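Local coordinates for protein cytosine deaminase (Klebsiella pneumoniae, PDB 4R7W) that probably catalyses the hydrolytic deamination of cytosine to uracil and ammonia at an iron centre within a TIM-barrel amidohydrolase fold, at residues B[53-58]-B[302-307]; B[149-154]-B[176-181]; B[166-171]-B[200-205]; B[240-245]-B[265-270]. All coordinates share one frame; numbering follows the deposited sequence.

From the N terminus, residues 53-58 on the first barrel strand open contact 1, which closes only at 302-307 on the last barrel strand; the other three contacts fall within this long loop. Contact 2 starts at 149-154, and contact 3 starts at 166-171 before contact 2 has closed at 176-181, so the two cross. Contact 3 ends at 200-205. Contact 4 follows in series, joining 240-245 to 265-270 across one beta-alpha-beta unit. Contact 1 brings the first and last barrel strands together, chiefly through side chains, contact 4 joins two strands beside it, contact 2 pairs two loops, and contact 3 ties together two outer helices. Contacts 1, 2 and 4 all touch the bound ligand.

Contact 1 of 4, residues B[53-58]-B[302-307]; sequences VEPHIH and NVCFAQ. With FE2 (Fe (II) ion), chain L; O7U ((2R)-2-amino-2,5-dihydro-1,5,2-diazaphosphinin-6(1H)-one 2-oxide), chain M.
Glu54 meets Gln307 through a single carboxylate oxygen that is gripped twice. Its OE1 accepts the backbone N of Gln307 at 3.0 Å and the side-chain NE2 of Gln307 at 2.8 Å. The amide donor uses the anti lone pair, whereas the backbone N-H arrives on the syn side, 22° out of the carboxylate plane. The other oxygen, Glu54 OE2, turns back to its own strand and takes the N-H of His56 at 2.9 Å, through an anti lone pair. With both oxygens engaged, the rotation of the carboxylate is fixed, and the bend of the chain at chi2 (42°) brings it beside the backbone of 306-307.

Apolar atoms pack next to this polar pair. Ala306 CB lies 3.5 Å from CB of His56, and Pro55 sets its CG against Cys304 SG at 4.0 Å. Where the backbones diverge, a water donates to both Val53 O and Phe305 O.

His56 and His58, at the end of the same segment, each bind the iron through NE2 at 2.3 Å. O4 of the bound ligand lies 2.2 Å from the iron, which His209 and Asp308 also bind. On the side of the ring away from the metal, ND1 of His56 is hydrogen-bonded to Ser240 OG, a second-shell group helping to orient it. Ligand C6 sits 3.5 Å above one face of the His58 ring, toward its rim. A His-X-His pair at the end of the first strand, joined to the end of the last, is the hallmark of the amidohydrolase TIM barrel.

Contact 2 of 4, residues B[149-154]-B[176-181]; sequences FPQEGI and GGIPHY. With O7U ((2R)-2-amino-2,5-dihydro-1,5,2-diazaphosphinin-6(1H)-one 2-oxide), chain M.
The ligand pocket of this TIM barrel, probably that of the substrate, is lined by loops that follow its strands, and here the loop after strand 143-149 lies against the loop after strand 174-175. Ile178 is the wedge between them. Its CG2 branch enters the turn of the first loop, coming within 3.1 Å of Pro150 O and 3.7 Å of Gly153 CA. The other branch runs out to CD1, which touches Phe149 CZ at 4.0 Å and reaches the amide of Gln151; CG1 lies anti to the backbone N (chi1 -166°), directing this branch toward the ligand.

The first loop forms a type I beta turn from Pro150 to Gly153, closed by a backbone bond from Gly153 N to Pro150 O. Tyr181 brings its ring edge up to Glu152 CA, while Pro150 lies across the backbone of Gly177. Phe149 presents its edge, in plane, to both Gly177 O and the ligand O2, and its ring stacks with that of His209, a ligand of the iron.

Gln151 reads the ligand with both ends of its amide, a pattern consistent with recognition of the N1-H and O2 of cytosine. Asp119 accepts a hydrogen bond from the backbone N of Gln151. A bend at chi2 (66°) swings the amide up beside Ile178, whence Gln151 NE2 donates to ligand O2 at 3.2 Å. Ligand N1 in turn donates to Gln151 OE1 at 2.8 Å, almost straight at 174°.

Contact 3 of 4, residues B[166-171]-B[200-205]; sequences RAIEMG and QRYGRL
Tyr202 leans across to helix 160-170 and can be followed outward atom by atom. Its CB is 3.8 Å from the CG2 methyl of Ile168, and CG comes closer still, at 3.4 Å. That methyl then covers the ring: it stands 3.6 Å from the centroid and 20° off the normal, a CH-pi contact over the face that is shifted slightly toward the rim. Along one edge, CE2 passes 3.3 Å from OE1 of Glu169. At the tip, OH donates to the same OE1 at 2.6 Å, meeting it on the anti side and 25° out of the carboxylate plane. Ring and carboxylate stand almost perpendicular, with planes 82° apart, and OE1 lies near the plane of the ring. The bend of Glu169 at chi2 folds its acid over to the phenol.

Arg204 makes the second link. Its NH2 donates to Ile168 O at 2.9 Å, while one face of the guanidinium group lies against the Ile168 methyl. Ile168 O also accepts Gly171 N within the Schellman motif that ends helix 160-170, and the two donors approach from opposite faces of the carbonyl plane. The arginine thus fastens onto an oxygen in the last turn of that helix.

Each segment contains the C-terminal end of a helix in the outer layer of the barrel. On the side of the barrel strands, Ile168 and Arg204 rest on Val175 of strand 174-175, Ile168 also touches Ala148 of strand 143-149, and Leu205 begins the next strand, hydrogen-bonded to Asp173 and Val175.

Contact 4 of 4, residues B[240-245]-B[265-270]; sequences SHTCAM and INFISC. With O7U ((2R)-2-amino-2,5-dihydro-1,5,2-diazaphosphinin-6(1H)-one 2-oxide), chain M.
Phe267 turns the edge of its ring to Thr242, while Met245 approaches the ring obliquely. OG1 of Thr242 sits in the plane of the ring, 3.9 Å from CD1 of Phe267, and the Met245 side chain crosses at about a right angle to bring its CE methyl within 3.8 Å of CE1 of Phe267. Helices 220-230 and 250-263 border the same apolar cluster through Leu221 and Leu260.

The backbones meet alongside, where His241 N donates to Ile268 O at 2.9 Å, and a water linking Thr242 OG1 with that carbonyl gives it a second donor. Ser240 and Ile268 form a parallel bridge, their side chains on the same face of the sheet. OG of Ser240 lies against CB of Ile268 and is hydrogen-bonded to Asp207. Strand 237-241, helix 250-263 and strand 266-269 make up one beta-alpha-beta unit of the barrel, and the first of these strands delivers His241 to the active site as it ends.

His241, the last residue of the strand, has a positive phi (72°), and the chain turns away after it. At the ring, NE2 donates to ligand O4 at 2.8 Å, the oxygen lying near the ring plane. On the other nitrogen, ND1 shares a water with Cys270 N at the N-cap of helix 271-277, and SG of Cys270 approaches the His241 ring obliquely, 3.8 Å from CE1 of His241.

Contact 1 of 4, residues B[53-58]-B[302-307]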
# COMPACT_ATOMS: atom_id res chain seq x y z
N VAL B 53 15.88 7.83 -1.90
CA VAL B 53 15.71 9.22 -2.30
C VAL B 53 14.24 9.58 -2.20
O VAL B 53 13.37 8.81 -2.60
CB VAL B 53 16.17 9.44 -3.75
CG1 VAL B 53 16.04 10.90 -4.15
CG2 VAL B 53 17.60 8.95 -3.94
N GLU B 54 13.95 10.74 -1.62
CA GLU B 54 12.60 11.27 -1.63
C GLU B 54 12.65 12.46 -2.55
O GLU B 54 13.10 13.52 -2.14
CB GLU B 54 12.17 11.69 -0.22
CG GLU B 54 10.80 12.35 -0.16
CD GLU B 54 9.79 11.64 -1.04
OE1 GLU B 54 9.18 10.68 -0.56
OE2 GLU B 54 9.63 12.03 -2.21
N PRO B 55 12.27 12.27 -3.82
CA PRO B 55 12.50 13.34 -4.80
C PRO B 55 11.35 14.34 -4.85
O PRO B 55 11.38 15.23 -5.68
CB PRO B 55 12.55 12.59 -6.12
CG PRO B 55 11.54 11.49 -5.91
CD PRO B 55 11.70 11.07 -4.45
N HIS B 56 10.36 14.20 -3.98
CA HIS B 56 9.22 15.12 -4.02
C HIS B 56 8.45 15.11 -2.71
O HIS B 56 7.64 14.21 -2.47
CB HIS B 56 8.28 14.77 -5.18
CG HIS B 56 7.19 15.77 -5.41
ND1 HIS B 56 6.97 16.37 -6.63
CD2 HIS B 56 6.27 16.30 -4.56
CE1 HIS B 56 5.95 17.20 -6.54
NE2 HIS B 56 5.51 17.17 -5.29
N ILE B 57 8.68 16.11 -1.87
CA ILE B 57 7.93 16.25 -0.62
C ILE B 57 7.65 17.72 -0.26
O ILE B 57 8.33 18.62 -0.72
CB ILE B 57 8.65 15.54 0.53
CG1 ILE B 57 7.69 15.29 1.70
CG2 ILE B 57 9.89 16.32 0.96
CD1 ILE B 57 8.23 14.36 2.76
N HIS B 58 6.62 17.95 0.56
CA HIS B 58 6.32 19.30 1.02
C HIS B 58 6.66 19.47 2.49
O HIS B 58 5.80 19.33 3.36
CB HIS B 58 4.85 19.63 0.79
CG HIS B 58 4.49 19.78 -0.65
ND1 HIS B 58 4.32 21.00 -1.26
CD2 HIS B 58 4.28 18.85 -1.62
CE1 HIS B 58 4.03 20.83 -2.53
NE2 HIS B 58 4.00 19.53 -2.78
N ASN B 302 12.94 8.46 -18.00
CA ASN B 302 13.21 8.28 -16.58
C ASN B 302 12.03 8.73 -15.72
O ASN B 302 11.61 9.88 -15.79
CB ASN B 302 14.46 9.04 -16.19
CG ASN B 302 14.85 8.82 -14.76
OD1 ASN B 302 15.15 7.69 -14.34
ND2 ASN B 302 14.89 9.90 -13.98
N VAL B 303 11.51 7.82 -14.90
CA VAL B 303 10.39 8.11 -14.03
C VAL B 303 10.66 7.50 -12.65
O VAL B 303 11.35 6.47 -12.55
CB VAL B 303 9.04 7.56 -14.63
CG1 VAL B 303 9.11 6.05 -14.79
CG2 VAL B 303 7.85 7.95 -13.78
N CYS B 304 10.13 8.12 -11.59
CA CYS B 304 10.33 7.61 -10.23
C CYS B 304 9.18 7.93 -9.29
O CYS B 304 8.26 8.69 -9.64
CB CYS B 304 11.65 8.13 -9.66
SG CYS B 304 11.70 9.91 -9.53
N PHE B 305 9.22 7.36 -8.09
CA PHE B 305 8.12 7.48 -7.14
C PHE B 305 8.46 8.40 -5.96
O PHE B 305 9.63 8.58 -5.62
CB PHE B 305 7.71 6.09 -6.61
CG PHE B 305 6.97 5.22 -7.62
CD1 PHE B 305 5.92 5.73 -8.38
CD2 PHE B 305 7.32 3.88 -7.78
CE1 PHE B 305 5.23 4.91 -9.29
CE2 PHE B 305 6.64 3.06 -8.68
CZ PHE B 305 5.60 3.58 -9.44
N ALA B 306 7.43 8.99 -5.35
CA ALA B 306 7.62 9.91 -4.23
C ALA B 306 6.41 9.95 -3.31
O ALA B 306 5.28 9.76 -3.76
CB ALA B 306 7.92 11.32 -4.75
N GLN B 307 6.66 10.25 -2.04
CA GLN B 307 5.61 10.34 -1.01
C GLN B 307 4.72 11.59 -1.14
O GLN B 307 3.53 11.55 -0.79
CB GLN B 307 6.24 10.31 0.39
CG GLN B 307 6.99 9.03 0.71
CD GLN B 307 7.75 9.07 2.02
OE1 GLN B 307 7.18 8.87 3.10
NE2 GLN B 307 9.06 9.34 1.95
FE FE2 L . 3.53 18.00 -4.45
N1 O7U M . 0.15 21.23 -3.41
C2 O7U M . -0.13 20.83 -4.71
O2 O7U M . -0.43 21.58 -5.66
N3 O7U M . -0.09 19.49 -5.02
N4 O7U M . -0.86 17.11 -3.97
O4 O7U M . 1.40 17.63 -4.73
P4 O7U M . 0.29 18.27 -4.03
C5 O7U M . 0.61 18.98 -2.43
C6 O7U M . 0.50 20.26 -2.37
O HOH W 1 12.47 7.74 -4.83

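Contact 2 of 4, residues B[149-154]-B[176-181]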
# COMPACT_ATOMS: atom_id res chain seq x y z
N PHE B 149 8.10 26.88 -5.03
CA PHE B 149 6.82 26.38 -5.50
C PHE B 149 5.75 27.44 -5.31
O PHE B 149 5.45 27.81 -4.18
CB PHE B 149 6.43 25.14 -4.68
CG PHE B 149 5.06 24.60 -5.01
CD1 PHE B 149 4.67 24.39 -6.32
CD2 PHE B 149 4.19 24.25 -3.98
CE1 PHE B 149 3.40 23.87 -6.62
CE2 PHE B 149 2.93 23.73 -4.26
CZ PHE B 149 2.54 23.54 -5.58
N PRO B 150 5.18 27.95 -6.42
CA PRO B 150 4.15 28.98 -6.29
C PRO B 150 2.75 28.36 -6.17
O PRO B 150 2.04 28.27 -7.15
CB PRO B 150 4.29 29.77 -7.59
CG PRO B 150 4.66 28.70 -8.61
CD PRO B 150 5.54 27.69 -7.83
N GLN B 151 2.39 27.92 -4.97
CA GLN B 151 1.15 27.20 -4.74
C GLN B 151 -0.09 27.83 -5.36
O GLN B 151 -0.92 27.16 -5.97
CB GLN B 151 0.91 27.03 -3.24
CG GLN B 151 -0.39 26.28 -2.91
CD GLN B 151 -0.38 24.82 -3.37
OE1 GLN B 151 -0.02 23.91 -2.60
NE2 GLN B 151 -0.80 24.58 -4.61
N GLU B 152 -0.22 29.14 -5.17
CA GLU B 152 -1.42 29.81 -5.63
C GLU B 152 -1.17 30.43 -6.99
O GLU B 152 -1.92 31.28 -7.44
CB GLU B 152 -1.89 30.81 -4.59
CG GLU B 152 -2.20 30.12 -3.28
CD GLU B 152 -2.89 31.00 -2.28
OE1 GLU B 152 -2.61 30.86 -1.07
OE2 GLU B 152 -3.74 31.83 -2.68
N GLY B 153 -0.12 29.96 -7.66
CA GLY B 153 0.11 30.35 -9.03
C GLY B 153 1.08 31.48 -9.19
O GLY B 153 1.37 32.21 -8.24
N ILE B 154 1.60 31.63 -10.40
CA ILE B 154 2.54 32.69 -10.72
C ILE B 154 1.81 33.92 -11.25
O ILE B 154 2.08 35.04 -10.83
CB ILE B 154 3.58 32.21 -11.76
CG1 ILE B 154 4.48 31.14 -11.13
CG2 ILE B 154 4.42 33.39 -12.28
CD1 ILE B 154 5.27 30.34 -12.12
N GLY B 176 10.00 25.80 -9.41
CA GLY B 176 8.75 25.08 -9.56
C GLY B 176 7.66 25.85 -10.29
O GLY B 176 7.89 26.91 -10.88
N GLY B 177 6.44 25.31 -10.27
CA GLY B 177 5.34 25.92 -10.98
C GLY B 177 4.08 25.10 -10.84
O GLY B 177 4.11 24.00 -10.30
N ILE B 178 2.97 25.65 -11.32
CA ILE B 178 1.68 24.99 -11.18
C ILE B 178 0.71 25.41 -12.30
O ILE B 178 -0.34 25.97 -12.04
CB ILE B 178 1.10 25.22 -9.74
CG1 ILE B 178 -0.06 24.26 -9.44
CG2 ILE B 178 0.73 26.70 -9.49
CD1 ILE B 178 -0.53 24.32 -8.00
N PRO B 179 1.05 25.11 -13.57
CA PRO B 179 0.31 25.69 -14.70
C PRO B 179 -1.17 25.33 -14.73
O PRO B 179 -1.96 26.20 -15.09
CB PRO B 179 1.04 25.15 -15.93
CG PRO B 179 1.70 23.88 -15.45
CD PRO B 179 2.06 24.13 -14.01
N HIS B 180 -1.55 24.11 -14.35
CA HIS B 180 -2.96 23.72 -14.40
C HIS B 180 -3.83 24.50 -13.43
O HIS B 180 -5.06 24.50 -13.54
CB HIS B 180 -3.13 22.25 -14.07
CG HIS B 180 -2.49 21.86 -12.78
ND1 HIS B 180 -1.12 21.80 -12.63
CD2 HIS B 180 -3.02 21.55 -11.57
CE1 HIS B 180 -0.83 21.45 -11.38
NE2 HIS B 180 -1.96 21.29 -10.73
N TYR B 181 -3.20 25.13 -12.43
CA TYR B 181 -3.96 25.86 -11.42
C TYR B 181 -4.04 27.35 -11.74
O TYR B 181 -4.75 28.10 -11.06
CB TYR B 181 -3.34 25.63 -10.03
CG TYR B 181 -4.15 26.18 -8.88
CD1 TYR B 181 -3.66 27.22 -8.10
CD2 TYR B 181 -5.40 25.66 -8.57
CE1 TYR B 181 -4.40 27.73 -7.04
CE2 TYR B 181 -6.14 26.16 -7.51
CZ TYR B 181 -5.64 27.19 -6.75
OH TYR B 181 -6.38 27.68 -5.71
N1 O7U M . 0.15 21.23 -3.41
C2 O7U M . -0.13 20.83 -4.71
O2 O7U M . -0.43 21.58 -5.66
N3 O7U M . -0.09 19.49 -5.02
N4 O7U M . -0.86 17.11 -3.97
O4 O7U M . 1.40 17.63 -4.73
P4 O7U M . 0.29 18.27 -4.03
C5 O7U M . 0.61 18.98 -2.43
C6 O7U M . 0.50 20.26 -2.37

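Contact 3 of 4, residues B[166-171]-B[200-205]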
# COMPACT_ATOMS: atom_id res chain seq x y z
N ARG B 166 12.53 36.54 -5.93
CA ARG B 166 13.13 36.65 -4.60
C ARG B 166 13.58 35.29 -4.07
O ARG B 166 14.66 35.17 -3.51
CB ARG B 166 12.14 37.27 -3.61
CG ARG B 166 11.97 38.77 -3.77
CD ARG B 166 10.77 39.26 -2.99
NE ARG B 166 10.83 38.90 -1.58
CZ ARG B 166 9.81 39.03 -0.73
NH1 ARG B 166 8.65 39.51 -1.15
NH2 ARG B 166 9.96 38.67 0.54
N ALA B 167 12.73 34.28 -4.25
CA ALA B 167 13.02 32.94 -3.77
C ALA B 167 14.30 32.38 -4.41
O ALA B 167 15.12 31.74 -3.76
CB ALA B 167 11.84 32.03 -4.05
N ILE B 168 14.45 32.63 -5.71
CA ILE B 168 15.61 32.16 -6.43
C ILE B 168 16.86 32.96 -5.98
O ILE B 168 17.93 32.38 -5.75
CB ILE B 168 15.37 32.22 -7.97
CG1 ILE B 168 14.80 30.88 -8.48
CG2 ILE B 168 16.64 32.50 -8.72
CD1 ILE B 168 13.51 30.46 -7.83
N GLU B 169 16.71 34.26 -5.78
CA GLU B 169 17.82 35.09 -5.28
C GLU B 169 18.29 34.66 -3.89
O GLU B 169 19.46 34.83 -3.55
CB GLU B 169 17.45 36.58 -5.29
CG GLU B 169 17.29 37.19 -6.68
CD GLU B 169 18.56 37.87 -7.18
OE1 GLU B 169 18.59 38.28 -8.36
OE2 GLU B 169 19.54 37.99 -6.41
N MET B 170 17.38 34.10 -3.09
CA MET B 170 17.69 33.67 -1.73
C MET B 170 18.35 32.30 -1.78
O MET B 170 18.92 31.84 -0.80
CB MET B 170 16.44 33.62 -0.85
CG MET B 170 15.77 34.98 -0.61
SD MET B 170 14.11 34.86 0.10
CE MET B 170 14.48 34.15 1.70
N GLY B 171 18.24 31.65 -2.93
CA GLY B 171 19.02 30.45 -3.18
C GLY B 171 18.23 29.17 -3.30
O GLY B 171 18.78 28.10 -3.05
N GLN B 200 16.60 29.19 -16.41
CA GLN B 200 17.68 29.23 -17.40
C GLN B 200 18.62 30.41 -17.13
O GLN B 200 19.84 30.29 -17.27
CB GLN B 200 17.12 29.29 -18.83
CG GLN B 200 18.20 29.23 -19.91
CD GLN B 200 17.63 29.21 -21.31
OE1 GLN B 200 16.56 29.77 -21.57
NE2 GLN B 200 18.33 28.56 -22.24
N ARG B 201 18.03 31.54 -16.73
CA ARG B 201 18.80 32.73 -16.41
C ARG B 201 19.67 32.55 -15.17
O ARG B 201 20.84 32.91 -15.17
CB ARG B 201 17.85 33.94 -16.27
CG ARG B 201 18.43 35.13 -15.56
CD ARG B 201 17.67 36.40 -15.94
NE ARG B 201 18.05 37.53 -15.09
CZ ARG B 201 19.21 38.17 -15.16
NH1 ARG B 201 20.13 37.80 -16.05
NH2 ARG B 201 19.46 39.19 -14.35
N TYR B 202 19.10 31.97 -14.11
CA TYR B 202 19.85 31.80 -12.87
C TYR B 202 20.57 30.44 -12.75
O TYR B 202 21.15 30.12 -11.71
CB TYR B 202 18.94 31.99 -11.65
CG TYR B 202 18.55 33.43 -11.36
CD1 TYR B 202 17.47 34.01 -11.99
CD2 TYR B 202 19.26 34.18 -10.41
CE1 TYR B 202 17.10 35.30 -11.71
CE2 TYR B 202 18.89 35.47 -10.12
CZ TYR B 202 17.81 36.03 -10.77
OH TYR B 202 17.42 37.32 -10.50
N GLY B 203 20.52 29.65 -13.82
CA GLY B 203 21.16 28.34 -13.85
C GLY B 203 20.65 27.37 -12.79
O GLY B 203 21.43 26.73 -12.08
N ARG B 204 19.33 27.25 -12.69
CA ARG B 204 18.71 26.41 -11.66
C ARG B 204 18.07 25.17 -12.27
O ARG B 204 17.89 25.09 -13.48
CB ARG B 204 17.67 27.22 -10.88
CG ARG B 204 18.24 28.47 -10.20
CD ARG B 204 19.33 28.10 -9.17
NE ARG B 204 20.15 29.27 -8.83
CZ ARG B 204 19.86 30.15 -7.89
NH1 ARG B 204 20.67 31.18 -7.67
NH2 ARG B 204 18.76 30.02 -7.16
N LEU B 205 17.73 24.19 -11.44
CA LEU B 205 16.97 23.03 -11.91
C LEU B 205 15.49 23.42 -11.97
O LEU B 205 15.12 24.44 -11.42
CB LEU B 205 17.18 21.83 -10.97
CG LEU B 205 18.63 21.39 -10.71
CD1 LEU B 205 18.72 20.24 -9.72
CD2 LEU B 205 19.32 21.03 -12.01

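Contact 4 of 4, residues B[240-245]-B[265-270]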
# COMPACT_ATOMS: atom_id res chain seq x y z
N SER B 240 6.57 16.86 -12.34
CA SER B 240 5.91 16.09 -11.29
C SER B 240 4.43 15.88 -11.59
O SER B 240 3.77 16.73 -12.21
CB SER B 240 6.08 16.76 -9.92
OG SER B 240 7.42 16.68 -9.44
N HIS B 241 3.94 14.73 -11.12
CA HIS B 241 2.55 14.29 -11.23
C HIS B 241 2.14 13.86 -12.64
O HIS B 241 2.12 12.67 -12.94
CB HIS B 241 1.58 15.33 -10.68
CG HIS B 241 1.70 15.53 -9.20
ND1 HIS B 241 1.47 14.53 -8.29
CD2 HIS B 241 2.04 16.63 -8.48
CE1 HIS B 241 1.65 14.99 -7.07
NE2 HIS B 241 2.01 16.26 -7.15
N THR B 242 1.83 14.84 -13.48
CA THR B 242 1.32 14.58 -14.82
C THR B 242 0.13 13.62 -14.78
O THR B 242 -0.02 12.75 -15.63
CB THR B 242 2.43 14.15 -15.83
OG1 THR B 242 2.97 12.85 -15.49
CG2 THR B 242 3.55 15.20 -15.88
N CYS B 243 -0.72 13.78 -13.76
CA CYS B 243 -1.90 12.92 -13.60
C CYS B 243 -2.82 12.93 -14.82
O CYS B 243 -3.44 11.92 -15.15
CB CYS B 243 -2.71 13.29 -12.36
SG CYS B 243 -1.77 13.37 -10.82
N ALA B 244 -2.91 14.08 -15.49
CA ALA B 244 -3.75 14.19 -16.68
C ALA B 244 -3.36 13.21 -17.79
O ALA B 244 -4.23 12.77 -18.56
CB ALA B 244 -3.76 15.62 -17.22
N MET B 245 -2.08 12.87 -17.88
CA MET B 245 -1.62 11.86 -18.85
C MET B 245 -2.36 10.53 -18.65
O MET B 245 -2.66 9.81 -19.61
CB MET B 245 -0.11 11.63 -18.75
CG MET B 245 0.47 10.93 -19.95
SD MET B 245 2.11 10.20 -19.64
CE MET B 245 3.07 11.63 -19.12
N ILE B 265 13.47 15.12 -20.41
CA ILE B 265 13.03 15.51 -19.07
C ILE B 265 12.71 14.30 -18.19
O ILE B 265 12.53 13.20 -18.68
CB ILE B 265 11.82 16.49 -19.08
CG1 ILE B 265 10.54 15.80 -19.57
CG2 ILE B 265 12.14 17.73 -19.92
CD1 ILE B 265 9.27 16.70 -19.49
N ASN B 266 12.67 14.53 -16.88
CA ASN B 266 12.30 13.50 -15.93
C ASN B 266 10.85 13.60 -15.49
O ASN B 266 10.20 14.63 -15.68
CB ASN B 266 13.20 13.57 -14.71
CG ASN B 266 14.65 13.36 -15.06
OD1 ASN B 266 15.10 12.23 -15.20
ND2 ASN B 266 15.39 14.46 -15.23
N PHE B 267 10.36 12.52 -14.87
CA PHE B 267 9.00 12.43 -14.39
C PHE B 267 8.96 11.89 -12.97
O PHE B 267 9.66 10.93 -12.66
CB PHE B 267 8.16 11.51 -15.30
CG PHE B 267 7.86 12.11 -16.65
CD1 PHE B 267 6.63 12.71 -16.90
CD2 PHE B 267 8.82 12.11 -17.65
CE1 PHE B 267 6.35 13.28 -18.13
CE2 PHE B 267 8.55 12.68 -18.89
CZ PHE B 267 7.31 13.27 -19.12
N ILE B 268 8.12 12.48 -12.13
CA ILE B 268 7.93 11.96 -10.78
C ILE B 268 6.45 11.62 -10.62
O ILE B 268 5.59 12.40 -11.03
CB ILE B 268 8.37 12.98 -9.71
CG1 ILE B 268 9.90 13.15 -9.70
CG2 ILE B 268 7.93 12.54 -8.33
CD1 ILE B 268 10.39 14.26 -8.75
N SER B 269 6.15 10.46 -10.04
CA SER B 269 4.75 10.09 -9.77
C SER B 269 4.57 9.86 -8.28
O SER B 269 5.47 9.35 -7.61
CB SER B 269 4.36 8.83 -10.57
OG SER B 269 2.99 8.48 -10.37
N CYS B 270 3.42 10.27 -7.75
CA CYS B 270 3.14 10.10 -6.32
C CYS B 270 1.89 9.24 -6.10
O CYS B 270 0.80 9.77 -5.83
CB CYS B 270 3.00 11.47 -5.66
SG CYS B 270 4.40 12.61 -6.00
N1 O7U M . 0.15 21.23 -3.41
C2 O7U M . -0.13 20.83 -4.71
O2 O7U M . -0.43 21.58 -5.66
N3 O7U M . -0.09 19.49 -5.02
N4 O7U M . -0.86 17.11 -3.97
O4 O7U M . 1.40 17.63 -4.73
P4 O7U M . 0.29 18.27 -4.03
C5 O7U M . 0.61 18.98 -2.43
C6 O7U M . 0.50 20.26 -2.37
O HOH W 2 1.18 10.47 -11.39
O HOH W 3 1.37 11.55 -8.81
O HOH W 4 5.16 13.00 -13.80